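Local structure of deacetylase EF_0837 (Enterococcus faecalis, 2ICS) at residues P19-A23 / V32-I36; L196-L200 / D230-Q234; D207-F213 / V240-G245. The protein is a two-zinc amidohydrolase that deacetylates acetyl-(R)-mandelate in vitro, though with very low efficiency, and binds adenine in this crystal. All blocks are in the same frame, centred on the assembly; numbering follows the deposited sequence.

Overall arrangement
From the N terminus, the chain first closes contact 1, a hairpin in the small beta domain, and leaves it before the others open. Contacts 2 and 3 lie in the TIM barrel, and their segments alternate, 196-200, 207-213, 230-234, 240-245, so the loops they close cross. Helix 196-202 leads into strand 208-210, and helix 230-237 into strand 241-243; contact 2 joins the two helices outside and contact 3 the two strands inside. The layers meet where Leu200 CD2 lies 4.0 Å from Leu209 CD2 and Ala232 O 3.7 Å from Phe242 CZ. Contact 1 stands apart, its centre 44 Å from that of contact 2 and 34 Å from that of contact 3.

Contact 1: residues P19-A23 / V32-I36; sequences PVEIA and VAATI
Residues 19-23 form an extended strand, antiparallel to 32-33 in a beta hairpin; after Ala33 the second segment leaves the sheet and bends back beside Glu21. Glu21 faces Ala33 as a hydrogen-bonded pair (CA-CA 5.5 Å), and Ile22 faces Val32 as a non-hydrogen-bonded pair (CA-CA 4.7 Å). Glu21 is satisfied at both backbone ends: its N donates to Ala33 O (2.7 Å, a bent 132° at the hydrogen), and its O accepts from Ala33 N (3.1 Å, 165°). Two CA-H...O contacts flank these bonds, Val32 CA to Glu21 O and Ala34 CA to Pro19 O, both 3.4 Å.

Ala34 takes helical angles (-61/-32) and turns the chain, so that Thr35 and Ile36 pass over the face carrying Glu21 and Ala33. There the Glu21 side chain (m, t) stands in for a backbone partner: OE1 accepts from Ile36 N at 2.5 Å, nearly straight at 167°. The same OE1 is salt-bridged to Lys10, whose NZ also binds Ile36 O, so the Glu21-Lys10 pair serves both polar backbone atoms of Ile36. Thr35 OG1 makes a weak bond to Ala34 O (3.0 Å). On the opposite face Val20 CG2 meets Val32 CG1 (3.6 Å). Back on the Glu21 face, Ile36 CD1 reaches Ala23 CB (4.0 Å).

The other edge of 19-23 bonds to strand 5-13, Val20 with Gly12 and Ile22 with Ile9. Strand 28-33 is thus an outermost strand of a four-stranded mixed sheet, and Ile36 packs across the sheet, on Tyr5 and Leu8 of strand 5-13 and Ala31 of strand 28-33.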
loop_
_atom_site.group_PDB
_atom_site.type_symbol
_atom_site.label_atom_id
_atom_site.label_comp_id
_atom_site.label_asym_id
_atom_site.label_seq_id
_atom_site.Cartn_x
_atom_site.Cartn_y
_atom_site.Cartn_z
ATOM N N PRO A 19 8.895 -16.905 19.051
ATOM C CA PRO A 19 9.249 -15.965 20.118
ATOM C C PRO A 19 10.248 -14.975 19.541
ATOM O O PRO A 19 11.176 -15.376 18.836
ATOM C CB PRO A 19 9.897 -16.862 21.178
ATOM C CG PRO A 19 9.342 -18.230 20.886
ATOM C CD PRO A 19 9.341 -18.267 19.386
ATOM N N VAL A 20 10.075 -13.690 19.829
ATOM C CA VAL A 20 11.003 -12.708 19.293
ATOM C C VAL A 20 11.249 -11.514 20.209
ATOM O O VAL A 20 10.365 -11.085 20.950
ATOM C CB VAL A 20 10.514 -12.193 17.914
ATOM C CG1 VAL A 20 9.295 -11.307 18.087
ATOM C CG2 VAL A 20 11.619 -11.445 17.217
ATOM N N GLU A 21 12.476 -11.002 20.160
ATOM C CA GLU A 21 12.884 -9.836 20.932
ATOM C C GLU A 21 13.718 -9.018 19.958
ATOM O O GLU A 21 14.511 -9.574 19.201
ATOM C CB GLU A 21 13.730 -10.236 22.147
ATOM C CG GLU A 21 13.080 -11.294 23.035
ATOM C CD GLU A 21 13.585 -11.263 24.473
ATOM O OE1 GLU A 21 14.791 -10.998 24.684
ATOM O OE2 GLU A 21 12.774 -11.517 25.392
ATOM N N ILE A 22 13.530 -7.703 19.963
ATOM C CA ILE A 22 14.263 -6.837 19.049
ATOM C C ILE A 22 15.087 -5.784 19.784
ATOM O O ILE A 22 14.608 -5.144 20.715
ATOM C CB ILE A 22 13.294 -6.118 18.060
ATOM C CG1 ILE A 22 12.515 -7.144 17.233
ATOM C CG2 ILE A 22 14.074 -5.214 17.123
ATOM C CD1 ILE A 22 11.380 -7.814 17.971
ATOM N N ALA A 23 16.332 -5.612 19.350
ATOM C CA ALA A 23 17.235 -4.631 19.943
ATOM C C ALA A 23 17.422 -3.498 18.941
ATOM O O ALA A 23 17.735 -3.739 17.780
ATOM C CB ALA A 23 18.577 -5.285 20.266
ATOM N N VAL A 32 18.034 -9.291 16.579
ATOM C CA VAL A 32 16.744 -9.963 16.636
ATOM C C VAL A 32 16.957 -11.423 17.012
ATOM O O VAL A 32 17.709 -12.133 16.350
ATOM C CB VAL A 32 16.014 -9.922 15.270
ATOM C CG1 VAL A 32 14.662 -10.610 15.387
ATOM C CG2 VAL A 32 15.849 -8.479 14.801
ATOM N N ALA A 33 16.293 -11.870 18.072
ATOM C CA ALA A 33 16.421 -13.250 18.519
ATOM C C ALA A 33 15.274 -13.596 19.451
ATOM O O ALA A 33 14.554 -12.711 19.906
ATOM C CB ALA A 33 17.758 -13.449 19.239
ATOM N N ALA A 34 15.106 -14.884 19.734
ATOM C CA ALA A 34 14.043 -15.329 20.626
ATOM C C ALA A 34 14.269 -14.697 22.000
ATOM O O ALA A 34 13.320 -14.401 22.731
ATOM C CB ALA A 34 14.046 -16.847 20.732
ATOM N N THR A 35 15.536 -14.489 22.341
ATOM C CA THR A 35 15.894 -13.875 23.612
ATOM C C THR A 35 17.139 -13.012 23.449
ATOM O O THR A 35 18.144 -13.450 22.888
ATOM C CB THR A 35 16.150 -14.939 24.703
ATOM O OG1 THR A 35 14.919 -15.601 25.021
ATOM C CG2 THR A 35 16.704 -14.292 25.968
ATOM N N ILE A 36 17.057 -11.777 23.931
ATOM C CA ILE A 36 18.179 -10.851 23.854
ATOM C C ILE A 36 18.504 -10.316 25.241
ATOM O O ILE A 36 17.725 -9.564 25.827
ATOM C CB ILE A 36 17.873 -9.648 22.939
ATOM C CG1 ILE A 36 17.563 -10.133 21.520
ATOM C CG2 ILE A 36 19.062 -8.689 22.934
ATOM C CD1 ILE A 36 17.257 -9.022 20.546
#

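Contact 2: residues L196-L200 / D230-Q234; sequences LDEIL and DFAWQ
This is apolar packing between neighbouring helices on the outside of the TIM barrel, the first turns of helices 196-202 and 230-237. They run nearly parallel, their short axes 9.7 Å apart at an angle of 16°, with Asp197 closest to Phe231 (CA-CA 6.3 Å) and Leu200 to Ala232 (CA-CA 7.2 Å). Phe231 (p, chi2 81°) fills the gap. Asp197 CB sits squarely over its ring, 3.6 Å from the centroid and 3° off the normal, a CH-pi contact, while two leucines one turn apart meet the ring edge: Leu196 CG 3.7 Å from Phe231 CE1 and Leu200 CD1 3.4 Å from Phe231 CD1. Leu200 (m, t) also puts CD1 3.7 Å from Ala232 CA. No hydrogen bond crosses between the segments. Leu196 and Ala232 share Ile220 as a neighbour, and Leu196 and Ile199 rest on strand 186-189. Such side-by-side, parallel helices are characteristic of the outer layer of a beta/alpha barrel.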
loop_
_atom_site.group_PDB
_atom_site.type_symbol
_atom_site.label_atom_id
_atom_site.label_comp_id
_atom_site.label_asym_id
_atom_site.label_seq_id
_atom_site.Cartn_x
_atom_site.Cartn_y
_atom_site.Cartn_z
ATOM N N LEU A 196 -9.189 -3.647 -20.089
ATOM C CA LEU A 196 -8.177 -4.262 -19.240
ATOM C C LEU A 196 -7.079 -4.996 -20.001
ATOM O O LEU A 196 -5.898 -4.831 -19.699
ATOM C CB LEU A 196 -8.833 -5.216 -18.238
ATOM C CG LEU A 196 -7.897 -5.778 -17.157
ATOM C CD1 LEU A 196 -7.242 -4.643 -16.377
ATOM C CD2 LEU A 196 -8.687 -6.675 -16.219
ATOM N N ASP A 197 -7.468 -5.804 -20.983
ATOM C CA ASP A 197 -6.501 -6.569 -21.760
ATOM C C ASP A 197 -5.455 -5.689 -22.434
ATOM O O ASP A 197 -4.290 -6.064 -22.545
ATOM C CB ASP A 197 -7.228 -7.427 -22.804
ATOM C CG ASP A 197 -8.168 -6.619 -23.678
ATOM O OD1 ASP A 197 -9.018 -5.886 -23.131
ATOM O OD2 ASP A 197 -8.070 -6.725 -24.916
ATOM N N GLU A 198 -5.876 -4.512 -22.874
ATOM C CA GLU A 198 -4.975 -3.579 -23.534
ATOM C C GLU A 198 -3.996 -3.012 -22.504
ATOM O O GLU A 198 -2.837 -2.760 -22.806
ATOM C CB GLU A 198 -5.795 -2.452 -24.176
ATOM C CG GLU A 198 -5.040 -1.594 -25.174
ATOM C CD GLU A 198 -5.938 -0.563 -25.853
ATOM O OE1 GLU A 198 -5.441 0.156 -26.746
ATOM O OE2 GLU A 198 -7.135 -0.470 -25.491
ATOM N N ILE A 199 -4.480 -2.818 -21.284
ATOM C CA ILE A 199 -3.663 -2.296 -20.194
ATOM C C ILE A 199 -2.657 -3.337 -19.714
ATOM O O ILE A 199 -1.462 -3.054 -19.585
ATOM C CB ILE A 199 -4.545 -1.888 -18.996
ATOM C CG1 ILE A 199 -5.436 -0.711 -19.388
ATOM C CG2 ILE A 199 -3.680 -1.529 -17.801
ATOM C CD1 ILE A 199 -6.407 -0.292 -18.305
ATOM N N LEU A 200 -3.154 -4.538 -19.447
ATOM C CA LEU A 200 -2.318 -5.629 -18.966
ATOM C C LEU A 200 -1.251 -6.008 -19.978
ATOM O O LEU A 200 -0.148 -6.409 -19.606
ATOM C CB LEU A 200 -3.184 -6.849 -18.633
ATOM C CG LEU A 200 -4.122 -6.712 -17.425
ATOM C CD1 LEU A 200 -5.007 -7.938 -17.317
ATOM C CD2 LEU A 200 -3.313 -6.558 -16.154
ATOM N N ASP A 230 -8.760 -14.929 -18.773
ATOM C CA ASP A 230 -7.468 -15.543 -19.087
ATOM C C ASP A 230 -6.288 -14.587 -19.167
ATOM O O ASP A 230 -5.204 -14.894 -18.673
ATOM C CB ASP A 230 -7.545 -16.318 -20.406
ATOM C CG ASP A 230 -8.547 -17.452 -20.360
ATOM O OD1 ASP A 230 -8.573 -18.188 -19.350
ATOM O OD2 ASP A 230 -9.302 -17.614 -21.344
ATOM N N PHE A 231 -6.487 -13.439 -19.806
ATOM C CA PHE A 231 -5.408 -12.477 -19.946
ATOM C C PHE A 231 -5.014 -11.883 -18.602
ATOM O O PHE A 231 -3.893 -11.400 -18.438
ATOM C CB PHE A 231 -5.784 -11.384 -20.963
ATOM C CG PHE A 231 -6.996 -10.578 -20.588
ATOM C CD1 PHE A 231 -6.902 -9.532 -19.675
ATOM C CD2 PHE A 231 -8.229 -10.844 -21.176
ATOM C CE1 PHE A 231 -8.011 -8.762 -19.356
ATOM C CE2 PHE A 231 -9.351 -10.081 -20.865
ATOM C CZ PHE A 231 -9.241 -9.035 -19.952
ATOM N N ALA A 232 -5.928 -11.926 -17.636
ATOM C CA ALA A 232 -5.633 -11.420 -16.297
ATOM C C ALA A 232 -4.675 -12.425 -15.648
ATOM O O ALA A 232 -3.718 -12.048 -14.979
ATOM C CB ALA A 232 -6.915 -11.295 -15.478
ATOM N N TRP A 233 -4.939 -13.711 -15.859
ATOM C CA TRP A 233 -4.077 -14.760 -15.327
ATOM C C TRP A 233 -2.705 -14.653 -15.982
ATOM O O TRP A 233 -1.675 -14.853 -15.339
ATOM C CB TRP A 233 -4.664 -16.142 -15.615
ATOM C CG TRP A 233 -5.353 -16.746 -14.440
ATOM C CD1 TRP A 233 -6.697 -16.889 -14.256
ATOM C CD2 TRP A 233 -4.726 -17.253 -13.258
ATOM N NE1 TRP A 233 -6.949 -17.455 -13.025
ATOM C CE2 TRP A 233 -5.754 -17.687 -12.393
ATOM C CE3 TRP A 233 -3.393 -17.382 -12.845
ATOM C CZ2 TRP A 233 -5.491 -18.240 -11.132
ATOM C CZ3 TRP A 233 -3.130 -17.933 -11.587
ATOM C CH2 TRP A 233 -4.176 -18.353 -10.749
ATOM N N GLN A 234 -2.700 -14.334 -17.270
ATOM C CA GLN A 234 -1.456 -14.200 -18.010
ATOM C C GLN A 234 -0.583 -13.101 -17.418
ATOM O O GLN A 234 0.601 -13.310 -17.171
ATOM C CB GLN A 234 -1.757 -13.911 -19.481
ATOM C CG GLN A 234 -2.279 -15.126 -20.234
ATOM C CD GLN A 234 -2.914 -14.767 -21.566
ATOM O OE1 GLN A 234 -2.427 -13.894 -22.283
ATOM N NE2 GLN A 234 -4.000 -15.453 -21.908
#

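Contact 3: residues D207-F213 / V240-G245; sequences DVLTHCF and VVFDIG. With ZN (zinc ion), chain C.
Backbone hydrogen bonds set parallel strands 208-210 and 241-243 side by side, axes 4.5 Å apart at 26°. Val208 pairs with Val241 (CA-CA 4.6 Å) and Leu209 with Phe242 (CA-CA 5.0 Å). The bonds run Asp207 O to Val241 N (3.0 Å), Leu209 N to Val241 O (2.7 Å) and Leu209 O to Asp243 N (2.7 Å). Past the strands His211 takes positive phi (68/26), and Cys212 N donates to Asp243 O (3.1 Å). Water 1 bridges Phe213 N and Ile244 O, 2.9 Å from each.

Side-chain polar contacts gather at the C-terminal ends. Thr210 OG1 donates to Asp243 OD2 (2.7 Å) and also bonds His60 ND1; that OD2 in turn bonds Ser270. His211 ND1 donates to Gly245 O (2.8 Å), leaving NE2, across the ring, to bind zinc at 2.2 Å. Gly245 has positive phi, and a CB there would lie 2.3 Å from Thr210 OG1, a clash.

Apolar packing occupies the face of Leu209 and Phe242: Leu209 CD2 lies over the Phe242 ring, 3.9 Å from its centroid, and Cys212 CB is 3.7 Å from Phe242 CD2. Further on, Phe213 CD2 meets Ile244 CD1 (3.5 Å).

Joined through helix 230-237, the strands make a beta-alpha-beta crossover of the TIM barrel. His211 also touches the bound adenine; a histidine at a strand's C-terminal end, sharing a zinc with His188 and the carboxylated Lys154 (a carbamate), is characteristic of the binuclear amidohydrolase centre.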
loop_
_atom_site.group_PDB
_atom_site.type_symbol
_atom_site.label_atom_id
_atom_site.label_comp_id
_atom_site.label_asym_id
_atom_site.label_seq_id
_atom_site.Cartn_x
_atom_site.Cartn_y
_atom_site.Cartn_z
ATOM N N ASP A 207 5.610 -4.094 -12.564
ATOM C CA ASP A 207 4.628 -3.019 -12.637
ATOM C C ASP A 207 3.526 -3.402 -11.663
ATOM O O ASP A 207 3.113 -4.561 -11.608
ATOM C CB ASP A 207 4.059 -2.880 -14.056
ATOM C CG ASP A 207 5.078 -2.323 -15.050
ATOM O OD1 ASP A 207 5.944 -1.519 -14.636
ATOM O OD2 ASP A 207 5.002 -2.678 -16.249
ATOM N N VAL A 208 3.051 -2.430 -10.897
ATOM C CA VAL A 208 2.023 -2.685 -9.904
ATOM C C VAL A 208 0.625 -2.354 -10.399
ATOM O O VAL A 208 0.338 -1.219 -10.776
ATOM C CB VAL A 208 2.313 -1.883 -8.604
ATOM C CG1 VAL A 208 1.294 -2.238 -7.528
ATOM C CG2 VAL A 208 3.733 -2.175 -8.112
ATOM N N LEU A 209 -0.240 -3.362 -10.399
ATOM C CA LEU A 209 -1.626 -3.202 -10.820
ATOM C C LEU A 209 -2.461 -3.000 -9.559
ATOM O O LEU A 209 -2.692 -3.956 -8.820
ATOM C CB LEU A 209 -2.097 -4.468 -11.539
ATOM C CG LEU A 209 -3.554 -4.495 -11.998
ATOM C CD1 LEU A 209 -3.675 -3.619 -13.232
ATOM C CD2 LEU A 209 -3.998 -5.924 -12.306
ATOM N N THR A 210 -2.908 -1.774 -9.295
ATOM C CA THR A 210 -3.702 -1.541 -8.094
ATOM C C THR A 210 -5.201 -1.656 -8.424
ATOM O O THR A 210 -5.589 -1.607 -9.596
ATOM C CB THR A 210 -3.326 -0.172 -7.440
ATOM O OG1 THR A 210 -3.811 -0.127 -6.090
ATOM C CG2 THR A 210 -3.886 0.988 -8.237
ATOM N N HIS A 211 -6.031 -1.842 -7.396
ATOM C CA HIS A 211 -7.475 -2.032 -7.566
ATOM C C HIS A 211 -7.696 -3.384 -8.251
ATOM O O HIS A 211 -8.706 -3.602 -8.923
ATOM C CB HIS A 211 -8.097 -0.941 -8.448
ATOM C CG HIS A 211 -7.867 0.450 -7.955
ATOM N ND1 HIS A 211 -7.857 0.809 -6.625
ATOM C CD2 HIS A 211 -7.696 1.603 -8.649
ATOM C CE1 HIS A 211 -7.689 2.132 -6.557
ATOM N NE2 HIS A 211 -7.586 2.658 -7.761
ATOM N N CYS A 212 -6.747 -4.295 -8.066
ATOM C CA CYS A 212 -6.797 -5.604 -8.710
ATOM C C CYS A 212 -8.093 -6.405 -8.577
ATOM O O CYS A 212 -8.467 -7.116 -9.508
ATOM C CB CYS A 212 -5.607 -6.458 -8.254
ATOM S SG CYS A 212 -5.606 -6.953 -6.508
ATOM N N PHE A 213 -8.774 -6.313 -7.436
ATOM C CA PHE A 213 -10.016 -7.055 -7.267
ATOM C C PHE A 213 -11.262 -6.179 -7.313
ATOM O O PHE A 213 -12.210 -6.413 -6.567
ATOM C CB PHE A 213 -10.007 -7.858 -5.958
ATOM C CG PHE A 213 -8.939 -8.927 -5.894
ATOM C CD1 PHE A 213 -8.461 -9.540 -7.054
ATOM C CD2 PHE A 213 -8.418 -9.328 -4.665
ATOM C CE1 PHE A 213 -7.481 -10.532 -6.991
ATOM C CE2 PHE A 213 -7.439 -10.318 -4.589
ATOM C CZ PHE A 213 -6.968 -10.923 -5.751
ATOM N N VAL A 240 3.139 -9.379 -13.051
ATOM C CA VAL A 240 2.522 -8.085 -12.770
ATOM C C VAL A 240 2.043 -8.173 -11.316
ATOM O O VAL A 240 1.328 -9.107 -10.947
ATOM C CB VAL A 240 1.311 -7.812 -13.698
ATOM C CG1 VAL A 240 0.700 -6.456 -13.367
ATOM C CG2 VAL A 240 1.754 -7.849 -15.162
ATOM N N VAL A 241 2.444 -7.209 -10.492
ATOM C CA VAL A 241 2.078 -7.208 -9.075
ATOM C C VAL A 241 0.656 -6.713 -8.790
ATOM O O VAL A 241 0.334 -5.547 -9.007
ATOM C CB VAL A 241 3.083 -6.356 -8.271
ATOM C CG1 VAL A 241 2.789 -6.456 -6.775
ATOM C CG2 VAL A 241 4.503 -6.821 -8.567
ATOM N N PHE A 242 -0.192 -7.613 -8.299
ATOM C CA PHE A 242 -1.575 -7.278 -7.979
ATOM C C PHE A 242 -1.674 -6.619 -6.601
ATOM O O PHE A 242 -1.374 -7.237 -5.577
ATOM C CB PHE A 242 -2.443 -8.538 -8.020
ATOM C CG PHE A 242 -2.817 -8.983 -9.414
ATOM C CD1 PHE A 242 -1.916 -8.871 -10.471
ATOM C CD2 PHE A 242 -4.067 -9.544 -9.664
ATOM C CE1 PHE A 242 -2.256 -9.311 -11.753
ATOM C CE2 PHE A 242 -4.416 -9.989 -10.944
ATOM C CZ PHE A 242 -3.510 -9.873 -11.988
ATOM N N ASP A 243 -2.091 -5.358 -6.592
ATOM C CA ASP A 243 -2.220 -4.583 -5.358
ATOM C C ASP A 243 -3.706 -4.308 -5.123
ATOM O O ASP A 243 -4.415 -3.920 -6.047
ATOM C CB ASP A 243 -1.440 -3.271 -5.517
ATOM C CG ASP A 243 -1.475 -2.400 -4.277
ATOM O OD1 ASP A 243 -0.817 -2.739 -3.266
ATOM O OD2 ASP A 243 -2.162 -1.360 -4.324
ATOM N N ILE A 244 -4.168 -4.506 -3.893
ATOM C CA ILE A 244 -5.576 -4.293 -3.545
ATOM C C ILE A 244 -6.123 -2.875 -3.775
ATOM O O ILE A 244 -7.089 -2.702 -4.512
ATOM C CB ILE A 244 -5.856 -4.683 -2.067
ATOM C CG1 ILE A 244 -5.623 -6.184 -1.860
ATOM C CG2 ILE A 244 -7.305 -4.339 -1.696
ATOM C CD1 ILE A 244 -6.584 -7.073 -2.631
ATOM N N GLY A 245 -5.522 -1.870 -3.140
ATOM C CA GLY A 245 -6.002 -0.501 -3.290
ATOM C C GLY A 245 -7.515 -0.434 -3.113
ATOM O O GLY A 245 -8.214 0.117 -3.960
HETATM ZN ZN ZN C . -7.257 4.782 -8.177
HETATM O O HOH W 1 -9.101 -4.661 -5.117
HETATM O O HOH W 2 -7.433 5.083 -5.968
#